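Local atomic coordinates of nodulation fucosyltransferase NodZ (Bradyrhizobium sp., PDB entry 2HHC), a protein that is a glycosyltransferase of the GT-B clan, whose fold generally has two Rossmann-like domains facing each other across a cleft. Residues E4-S9 against L78-P83; L268-L273 against S287-Y292; L196-V201 against D230-L235. All coordinates share one frame; numbering follows the deposited sequence. Where two conformers were deposited one is given.

Interaction 1. Residues E4-S9 against L78-P83; sequences ERFVIS and LSFPGP
Phe6 and Phe80 meet as an edge-to-face aromatic pair where the first strand of a Rossmann-like sheet is covered by the irregular segment 78-83. Strand 6-10 lies inside that sheet, flanked by strands 35-39 and 125-128, and the covering residues belong to the loop that leads on to strand 84-85. The tight part of the contact is aromatic. Phe80 presents its CD1-CE1 edge to the Phe6 ring, with CD1 standing over the ring centre, 3.5 Å above its plane. The centroids are 4.8 Å apart and the planes are inclined at 61°, so the pair is tilted somewhat from a strict T. Chi1 of -58° sets Phe6 CG beside the backbone N, 3.8 Å from Phe80 CD1. Phe80 also receives Leu78 CB over one face, nearer the rim than the centre, within its own segment.

Outward along the chain the fit slackens. Glu4 is exposed and gives Pro81 little more than its carbonyl, with Glu4 O 4.0 Å from Pro81 CG; its carboxylate turns to another partner, OE2 hydrogen-bonding Thr35 of the adjacent strand. No hydrogen bond joins the two segments, although Pro81 O is held by Thr125, which ties the loop to strand 125-128. A phosphate ion lies about 4 Å from the Phe6 side chain and probably came from the crystallisation liquor. The tight side closes, beside the aromatic pair, with Pro81 CD 3.5 Å from Phe6 CE1 and Ile8 CD1 3.7 Å from Phe80 CD2.

Interaction 2. Residues L268-L273 against S287-Y292; sequences LIDMYL and SAFTRY
Met271 of helix 258-274 sets CG and SD over the ring of Phe289, just ahead of helix 291-296, in the second Rossmann-like half of the chain. The CH-pi contact is close to perpendicular: Met271 CG stands 3.5 Å from the Phe289 centroid, 8° off the ring normal. Met271 SD follows over the same ring, 4.5 Å from its centroid, as a Met-aromatic contact; a bend at chi3 (65°) takes Met271 CE to Phe289 O, 3.9 Å away. Asp270 CB meets the edge of this ring, 3.7 Å from Phe289 CZ.

The tyrosines also pair. Tyr292 turns its edge to the face of Tyr272, with CE2 above the outer part of that ring and the planes at 60°; Tyr292 CE2 and Tyr272 CD2 are 3.8 Å apart. Tyr292 also stacks with Phe145, and Phe289 with His175.

Among polar contacts, Phe289 N donates to Ser287 OG at 3.1 Å, forming an ST turn. Across the contact a water donates to Met271 O and to Phe289 O, 2.9 Å from each. Without a direct hydrogen bond, cohesion rests on ring and methylene packing, while one water reconciles two backbone acceptors that could not bond each other.

Interaction 3. Residues L196-V201 against D230-L235; sequences LALHQV and DQVSGL
Leu198 is the main point at which helix 192-209 reaches helix 226-235, and both of its methyl groups take part. Its CG lies anti to the backbone N (chi1 180°), and the branch beyond it spreads over Gln231. The Gln231 chain, stretched out past CG, brings its amide nitrogen against this branch: NE2 is 3.3 Å from Leu198 CD2 and 3.6 Å from Leu198 CD1. This is a van der Waals approach and not a hydrogen bond, since the leucine side chain offers no polar atom. Gln231 CB also comes to 4.0 Å from Leu198 CD2, so the glutamine touches the leucine with both its root and its end. Leu198 CD1, besides touching the amide, also lies 4.0 Å from Val232 CG2, as the two side chains pass alongside one another, pointing opposite ways. Leu235 adds a looser touch, its CD1 4.4 Å from Leu198 CD2.

The two helices lie just before and just after strand 217-223 in the chain and belong to successive beta-alpha-beta crossovers of the Rossmann-like sheet, linking strands 170-176, 217-223 and 239-240. Their axes approach to 11.2 Å and cross at -41°, and it is side chains, not backbones, that make the contact.

Further along, Val201 touches Phe283 of strand 279-283, but it also faces the other helix, where its CG1 comes to 4.3 Å from Val232 CG2; Val232 goes on to meet Ile205, one turn later on helix 192-209.

Each contact joins separate pieces of one chain without a direct hydrogen bond, yet the packing differs with place. Interaction 1 belongs to the first sheet, where buried strand residues meet a loop, while interactions 2 and 3 belong to the second; interactions 1 and 3, each partly buried, lie on opposite sides of the chain's centre, their centres 48 Å apart. Interaction 2 is nearest that centre and yet a surface contact, rich in rings and bridged by water. Interaction 3, between two helices, is wholly aliphatic apart from one amide. Both 2 and 3 border strand 279-283, through Arg282 at the turn and Phe283 beneath the helix, respectively.

Interaction 1. Residues E4-S9 against L78-P83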
loop_
_atom_site.group_PDB
_atom_site.type_symbol
_atom_site.label_atom_id
_atom_site.label_comp_id
_atom_site.label_asym_id
_atom_site.label_seq_id
_atom_site.Cartn_x
_atom_site.Cartn_y
_atom_site.Cartn_z
ATOM N N GLU A 4 -8.445 27.937 6.634
ATOM C CA GLU A 4 -7.850 26.609 6.616
ATOM C C GLU A 4 -7.557 26.237 5.189
ATOM O O GLU A 4 -8.355 26.521 4.291
ATOM C CB GLU A 4 -8.831 25.607 7.237
ATOM C CG GLU A 4 -8.218 24.277 7.573
ATOM C CD GLU A 4 -9.106 23.386 8.438
ATOM O OE1 GLU A 4 -10.218 23.792 8.831
ATOM O OE2 GLU A 4 -8.667 22.220 8.745
ATOM N N ARG A 5 -6.443 25.521 4.957
ATOM C CA ARG A 5 -6.004 25.041 3.667
ATOM C C ARG A 5 -5.742 23.526 3.740
ATOM O O ARG A 5 -5.559 22.978 4.843
ATOM C CB ARG A 5 -4.754 25.795 3.264
ATOM C CG ARG A 5 -5.098 27.257 2.896
ATOM C CD ARG A 5 -3.912 28.221 2.815
ATOM N NE ARG A 5 -2.646 27.544 2.706
ATOM C CZ ARG A 5 -1.804 27.565 1.666
ATOM N NH1 ARG A 5 -2.006 28.280 0.526
ATOM N NH2 ARG A 5 -0.698 26.868 1.820
ATOM N N PHE A 6 -5.766 22.874 2.602
ATOM C CA PHE A 6 -5.913 21.424 2.561
ATOM C C PHE A 6 -5.025 20.731 1.528
ATOM O O PHE A 6 -4.654 21.319 0.482
ATOM C CB PHE A 6 -7.392 21.041 2.251
ATOM C CG PHE A 6 -8.365 21.587 3.248
ATOM C CD1 PHE A 6 -8.850 22.883 3.135
ATOM C CD2 PHE A 6 -8.823 20.805 4.289
ATOM C CE1 PHE A 6 -9.762 23.385 4.022
ATOM C CE2 PHE A 6 -9.750 21.305 5.187
ATOM C CZ PHE A 6 -10.240 22.597 5.043
ATOM N N VAL A 7 -4.750 19.466 1.804
ATOM C CA VAL A 7 -4.243 18.493 0.814
ATOM C C VAL A 7 -5.179 17.306 0.855
ATOM O O VAL A 7 -5.383 16.761 1.945
ATOM C CB VAL A 7 -2.782 18.010 1.110
ATOM C CG1 VAL A 7 -2.345 17.010 0.069
ATOM C CG2 VAL A 7 -1.822 19.132 1.180
ATOM N N ILE A 8 -5.771 16.936 -0.272
ATOM C CA ILE A 8 -6.665 15.791 -0.329
ATOM C C ILE A 8 -5.917 14.642 -0.951
ATOM O O ILE A 8 -5.404 14.731 -2.083
ATOM C CB ILE A 8 -7.925 16.111 -1.128
ATOM C CG1 ILE A 8 -8.634 17.382 -0.571
ATOM C CG2 ILE A 8 -8.829 14.921 -1.111
ATOM C CD1 ILE A 8 -9.865 17.772 -1.345
ATOM N N SER A 9 -5.836 13.517 -0.265
ATOM C CA SER A 9 -5.250 12.296 -0.750
ATOM C C SER A 9 -6.335 11.364 -1.243
ATOM O O SER A 9 -7.062 10.763 -0.433
ATOM C CB SER A 9 -4.428 11.632 0.355
ATOM O OG SER A 9 -3.761 10.488 -0.180
ATOM N N LEU A 78 -18.281 18.699 3.534
ATOM C CA LEU A 78 -17.414 19.862 3.484
ATOM C C LEU A 78 -17.140 20.271 2.048
ATOM O O LEU A 78 -17.066 19.402 1.160
ATOM C CB LEU A 78 -16.067 19.536 4.176
ATOM C CG LEU A 78 -16.264 19.233 5.671
ATOM C CD1 LEU A 78 -14.994 18.677 6.284
ATOM C CD2 LEU A 78 -16.737 20.465 6.441
ATOM N N SER A 79 -17.028 21.573 1.822
ATOM C CA SER A 79 -16.664 22.161 0.565
ATOM C C SER A 79 -15.235 22.655 0.669
ATOM O O SER A 79 -14.966 23.759 1.186
ATOM C CB SER A 79 -17.570 23.337 0.232
ATOM O OG SER A 79 -18.877 22.891 -0.087
ATOM N N PHE A 80 -14.286 21.883 0.149
ATOM C CA PHE A 80 -12.886 22.257 0.272
ATOM C C PHE A 80 -12.618 23.418 -0.678
ATOM O O PHE A 80 -13.029 23.367 -1.806
ATOM C CB PHE A 80 -11.953 21.025 0.052
ATOM C CG PHE A 80 -12.148 19.956 1.124
ATOM C CD1 PHE A 80 -11.856 20.204 2.435
ATOM C CD2 PHE A 80 -12.707 18.696 0.798
ATOM C CE1 PHE A 80 -12.107 19.258 3.457
ATOM C CE2 PHE A 80 -12.951 17.774 1.827
ATOM C CZ PHE A 80 -12.640 18.052 3.116
ATOM N N PRO A 81 -11.961 24.500 -0.196
ATOM C CA PRO A 81 -11.851 25.744 -0.900
ATOM C C PRO A 81 -10.883 25.795 -2.079
ATOM O O PRO A 81 -9.766 25.302 -1.990
ATOM C CB PRO A 81 -11.411 26.704 0.204
ATOM C CG PRO A 81 -10.648 25.927 1.079
ATOM C CD PRO A 81 -11.348 24.606 1.141
ATOM N N GLY A 82 -11.302 26.485 -3.133
ATOM C CA GLY A 82 -10.421 26.813 -4.204
ATOM C C GLY A 82 -9.652 28.072 -3.868
ATOM O O GLY A 82 -9.923 28.730 -2.847
ATOM N N PRO A 83 -8.752 28.470 -4.766
ATOM C CA PRO A 83 -8.439 27.737 -5.983
ATOM C C PRO A 83 -7.759 26.425 -5.711
ATOM O O PRO A 83 -7.179 26.221 -4.609
ATOM C CB PRO A 83 -7.497 28.656 -6.756
ATOM C CG PRO A 83 -7.387 29.895 -6.007
ATOM C CD PRO A 83 -8.038 29.755 -4.654
#

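Interaction 2. Residues L268-L273 against S287-Y292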
loop_
_atom_site.group_PDB
_atom_site.type_symbol
_atom_site.label_atom_id
_atom_site.label_comp_id
_atom_site.label_asym_id
_atom_site.label_seq_id
_atom_site.Cartn_x
_atom_site.Cartn_y
_atom_site.Cartn_z
ATOM N N LEU A 268 -5.012 -6.682 3.609
ATOM C CA LEU A 268 -4.297 -6.049 4.711
ATOM C C LEU A 268 -3.654 -7.074 5.634
ATOM O O LEU A 268 -2.518 -6.874 6.096
ATOM C CB LEU A 268 -5.235 -5.110 5.490
ATOM C CG LEU A 268 -5.636 -3.840 4.734
ATOM C CD1 LEU A 268 -6.845 -3.163 5.331
ATOM C CD2 LEU A 268 -4.447 -2.847 4.603
ATOM N N ILE A 269 -4.378 -8.145 5.933
ATOM C CA ILE A 269 -3.816 -9.201 6.741
ATOM C C ILE A 269 -2.500 -9.725 6.132
ATOM O O ILE A 269 -1.459 -9.877 6.830
ATOM C CB ILE A 269 -4.838 -10.334 6.981
ATOM C CG1 ILE A 269 -5.995 -9.830 7.842
ATOM C CG2 ILE A 269 -4.162 -11.556 7.636
ATOM C CD1 ILE A 269 -7.253 -10.701 7.751
ATOM N N ASP A 270 -2.538 -10.019 4.836
ATOM C CA ASP A 270 -1.325 -10.500 4.153
ATOM C C ASP A 270 -0.208 -9.445 4.165
ATOM O O ASP A 270 0.960 -9.733 4.445
ATOM C CB ASP A 270 -1.637 -10.809 2.695
ATOM C CG ASP A 270 -2.286 -12.189 2.474
ATOM O OD1 ASP A 270 -2.375 -12.971 3.443
ATOM O OD2 ASP A 270 -2.709 -12.443 1.293
ATOM N N MET A 271 -0.543 -8.182 3.895
ATOM C CA MET A 271 0.469 -7.097 3.809
ATOM C C MET A 271 1.193 -6.933 5.149
ATOM O O MET A 271 2.402 -6.774 5.197
ATOM C CB MET A 271 -0.200 -5.789 3.376
ATOM C CG MET A 271 -0.656 -5.768 1.981
ATOM S SD MET A 271 -1.586 -4.295 1.695
ATOM C CE MET A 271 -0.362 -3.131 1.930
ATOM N N TYR A 272 0.411 -6.933 6.237
ATOM C CA TYR A 272 0.973 -6.754 7.556
ATOM C C TYR A 272 1.729 -7.991 8.048
ATOM O O TYR A 272 2.786 -7.864 8.665
ATOM C CB TYR A 272 -0.154 -6.306 8.500
ATOM C CG TYR A 272 -0.451 -4.823 8.457
ATOM C CD1 TYR A 272 -1.092 -4.216 7.398
ATOM C CD2 TYR A 272 -0.128 -3.989 9.539
ATOM C CE1 TYR A 272 -1.349 -2.895 7.361
ATOM C CE2 TYR A 272 -0.412 -2.674 9.504
ATOM C CZ TYR A 272 -1.025 -2.090 8.445
ATOM O OH TYR A 272 -1.321 -0.733 8.405
ATOM N N LEU A 273 1.247 -9.199 7.758
ATOM C CA LEU A 273 1.973 -10.389 8.145
ATOM C C LEU A 273 3.277 -10.537 7.349
ATOM O O LEU A 273 4.268 -10.974 7.877
ATOM C CB LEU A 273 1.104 -11.606 8.014
ATOM C CG LEU A 273 0.065 -11.845 9.126
ATOM C CD1 LEU A 273 -0.800 -12.961 8.736
ATOM C CD2 LEU A 273 0.761 -12.090 10.480
ATOM N N SER A 287 5.650 -4.149 -6.976
ATOM C CA SER A 287 4.384 -4.113 -6.321
ATOM C C SER A 287 4.505 -3.361 -5.017
ATOM O O SER A 287 5.272 -3.746 -4.152
ATOM C CB SER A 287 3.899 -5.518 -6.044
ATOM O OG SER A 287 2.643 -5.473 -5.375
ATOM N N ALA A 288 3.632 -2.397 -4.814
ATOM C CA ALA A 288 3.581 -1.708 -3.517
ATOM C C ALA A 288 2.976 -2.602 -2.433
ATOM O O ALA A 288 3.010 -2.286 -1.217
ATOM C CB ALA A 288 2.809 -0.442 -3.621
ATOM N N PHE A 289 2.373 -3.753 -2.770
ATOM C CA PHE A 289 1.862 -4.712 -1.758
ATOM C C PHE A 289 2.924 -5.074 -0.705
ATOM O O PHE A 289 2.605 -5.163 0.486
ATOM C CB PHE A 289 1.274 -5.975 -2.469
ATOM C CG PHE A 289 0.425 -6.888 -1.618
ATOM C CD1 PHE A 289 0.924 -7.924 -0.972
ATOM C CD2 PHE A 289 -0.954 -6.764 -1.651
ATOM C CE1 PHE A 289 0.146 -8.781 -0.210
ATOM C CE2 PHE A 289 -1.768 -7.656 -0.936
ATOM C CZ PHE A 289 -1.195 -8.666 -0.236
ATOM N N THR A 290 4.148 -5.264 -1.154
ATOM C CA THR A 290 5.248 -5.616 -0.297
ATOM C C THR A 290 6.129 -4.458 0.088
ATOM O O THR A 290 7.224 -4.654 0.602
ATOM C CB THR A 290 6.097 -6.644 -1.027
ATOM O OG1 THR A 290 6.322 -6.259 -2.395
ATOM C CG2 THR A 290 5.390 -8.070 -0.960
ATOM N N ARG A 291 5.701 -3.227 -0.122
ATOM C CA ARG A 291 6.524 -2.064 0.300
ATOM C C ARG A 291 6.649 -2.053 1.829
ATOM O O ARG A 291 7.748 -1.792 2.307
ATOM C CB ARG A 291 5.929 -0.744 -0.225
ATOM C CG ARG A 291 6.732 0.467 0.137
ATOM C CD ARG A 291 8.161 0.423 -0.252
ATOM N NE ARG A 291 8.819 1.702 0.029
ATOM C CZ ARG A 291 10.062 2.035 -0.288
ATOM N NH1 ARG A 291 10.842 1.170 -0.969
ATOM N NH2 ARG A 291 10.564 3.177 0.087
ATOM N N TYR A 292 5.576 -2.259 2.570
ATOM C CA TYR A 292 5.647 -2.263 4.056
ATOM C C TYR A 292 6.666 -3.321 4.479
ATOM O O TYR A 292 7.597 -3.022 5.231
ATOM C CB TYR A 292 4.283 -2.526 4.628
ATOM C CG TYR A 292 4.192 -2.400 6.123
ATOM C CD1 TYR A 292 4.914 -1.451 6.783
ATOM C CD2 TYR A 292 3.390 -3.249 6.839
ATOM C CE1 TYR A 292 4.784 -1.298 8.167
ATOM C CE2 TYR A 292 3.263 -3.107 8.190
ATOM C CZ TYR A 292 3.956 -2.122 8.828
ATOM O OH TYR A 292 3.812 -2.024 10.247
HETATM O O HOH W 1 3.961 -5.737 2.943
#

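Interaction 3. Residues L196-V201 against D230-L235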
loop_
_atom_site.group_PDB
_atom_site.type_symbol
_atom_site.label_atom_id
_atom_site.label_comp_id
_atom_site.label_asym_id
_atom_site.label_seq_id
_atom_site.Cartn_x
_atom_site.Cartn_y
_atom_site.Cartn_z
ATOM N N LEU A 196 7.526 -20.666 -16.672
ATOM C CA LEU A 196 8.702 -19.903 -16.306
ATOM C C LEU A 196 8.465 -19.122 -15.008
ATOM O O LEU A 196 9.311 -19.117 -14.128
ATOM C CB LEU A 196 9.139 -18.964 -17.459
ATOM C CG LEU A 196 10.348 -18.080 -17.118
ATOM C CD1 LEU A 196 11.607 -18.921 -16.973
ATOM C CD2 LEU A 196 10.563 -17.024 -18.192
ATOM N N ALA A 197 7.315 -18.490 -14.833
ATOM C CA ALA A 197 7.104 -17.736 -13.601
ATOM C C ALA A 197 7.088 -18.627 -12.378
ATOM O O ALA A 197 7.619 -18.272 -11.325
ATOM C CB ALA A 197 5.837 -16.944 -13.640
ATOM N N LEU A 198 6.420 -19.773 -12.476
ATOM C CA LEU A 198 6.432 -20.714 -11.366
ATOM C C LEU A 198 7.841 -21.195 -11.093
ATOM O O LEU A 198 8.242 -21.219 -9.917
ATOM C CB LEU A 198 5.514 -21.912 -11.588
ATOM C CG LEU A 198 5.488 -22.946 -10.459
ATOM C CD1 LEU A 198 4.878 -22.375 -9.215
ATOM C CD2 LEU A 198 4.769 -24.185 -10.863
ATOM N N HIS A 199 8.599 -21.528 -12.132
ATOM C CA HIS A 199 9.999 -21.889 -11.952
ATOM C C HIS A 199 10.799 -20.822 -11.223
ATOM O O HIS A 199 11.565 -21.133 -10.323
ATOM C CB HIS A 199 10.657 -22.170 -13.290
ATOM C CG HIS A 199 12.093 -22.572 -13.180
ATOM N ND1 HIS A 199 12.490 -23.738 -12.566
ATOM C CD2 HIS A 199 13.226 -21.990 -13.642
ATOM C CE1 HIS A 199 13.807 -23.845 -12.629
ATOM N NE2 HIS A 199 14.279 -22.798 -13.281
ATOM N N GLN A 200 10.597 -19.561 -11.607
ATOM C CA GLN A 200 11.329 -18.439 -11.007
ATOM C C GLN A 200 11.019 -18.290 -9.536
ATOM O O GLN A 200 11.926 -18.100 -8.741
ATOM C CB GLN A 200 11.012 -17.139 -11.769
ATOM C CG GLN A 200 11.615 -17.133 -13.107
ATOM C CD GLN A 200 11.356 -15.873 -13.895
ATOM O OE1 GLN A 200 10.397 -15.140 -13.641
ATOM N NE2 GLN A 200 12.239 -15.608 -14.856
ATOM N N VAL A 201 9.748 -18.387 -9.166
ATOM C CA VAL A 201 9.328 -18.391 -7.804
ATOM C C VAL A 201 9.956 -19.516 -7.014
ATOM O O VAL A 201 10.380 -19.335 -5.890
ATOM C CB VAL A 201 7.768 -18.489 -7.691
ATOM C CG1 VAL A 201 7.331 -18.731 -6.270
ATOM C CG2 VAL A 201 7.115 -17.184 -8.261
ATOM N N ASP A 230 -1.554 -24.098 -4.729
ATOM C CA ASP A 230 -1.500 -25.578 -4.812
ATOM C C ASP A 230 -0.133 -26.047 -5.268
ATOM O O ASP A 230 0.395 -27.019 -4.708
ATOM C CB ASP A 230 -2.555 -26.108 -5.751
ATOM C CG ASP A 230 -3.974 -25.920 -5.225
ATOM O OD1 ASP A 230 -4.113 -25.641 -4.007
ATOM O OD2 ASP A 230 -4.915 -25.977 -6.038
ATOM N N GLN A 231 0.432 -25.405 -6.284
ATOM C CA GLN A 231 1.724 -25.850 -6.794
ATOM C C GLN A 231 2.858 -25.596 -5.824
ATOM O O GLN A 231 3.652 -26.492 -5.536
ATOM C CB GLN A 231 2.022 -25.201 -8.150
ATOM C CG GLN A 231 1.053 -25.597 -9.269
ATOM C CD GLN A 231 0.921 -24.552 -10.404
ATOM O OE1 GLN A 231 0.233 -24.801 -11.392
ATOM N NE2 GLN A 231 1.573 -23.395 -10.247
ATOM N N VAL A 232 2.965 -24.380 -5.336
ATOM C CA VAL A 232 4.031 -24.054 -4.392
ATOM C C VAL A 232 3.898 -24.904 -3.127
ATOM O O VAL A 232 4.887 -25.477 -2.623
ATOM C CB VAL A 232 4.061 -22.567 -4.056
ATOM C CG1 VAL A 232 5.066 -22.308 -2.916
ATOM C CG2 VAL A 232 4.370 -21.746 -5.296
ATOM N N SER A 233 2.673 -25.141 -2.676
ATOM C CA SER A 233 2.464 -25.975 -1.494
ATOM C C SER A 233 2.915 -27.390 -1.725
ATOM O O SER A 233 3.312 -28.117 -0.796
ATOM C CB SER A 233 0.982 -25.944 -1.074
ATOM O OG SER A 233 0.611 -24.607 -0.724
ATOM N N GLY A 234 2.793 -27.903 -2.966
ATOM C CA GLY A 234 3.181 -29.265 -3.281
ATOM C C GLY A 234 4.659 -29.442 -3.594
ATOM O O GLY A 234 5.114 -30.548 -3.693
ATOM N N LEU A 235 5.367 -28.289 -3.692
ATOM C CA LEU A 235 6.797 -28.273 -4.057
ATOM C C LEU A 235 7.744 -28.012 -2.884
ATOM O O LEU A 235 8.970 -28.294 -3.017
ATOM C CB LEU A 235 7.062 -27.227 -5.168
ATOM C CG LEU A 235 6.563 -27.727 -6.539
ATOM C CD1 LEU A 235 6.396 -26.602 -7.516
ATOM C CD2 LEU A 235 7.477 -28.739 -7.113
#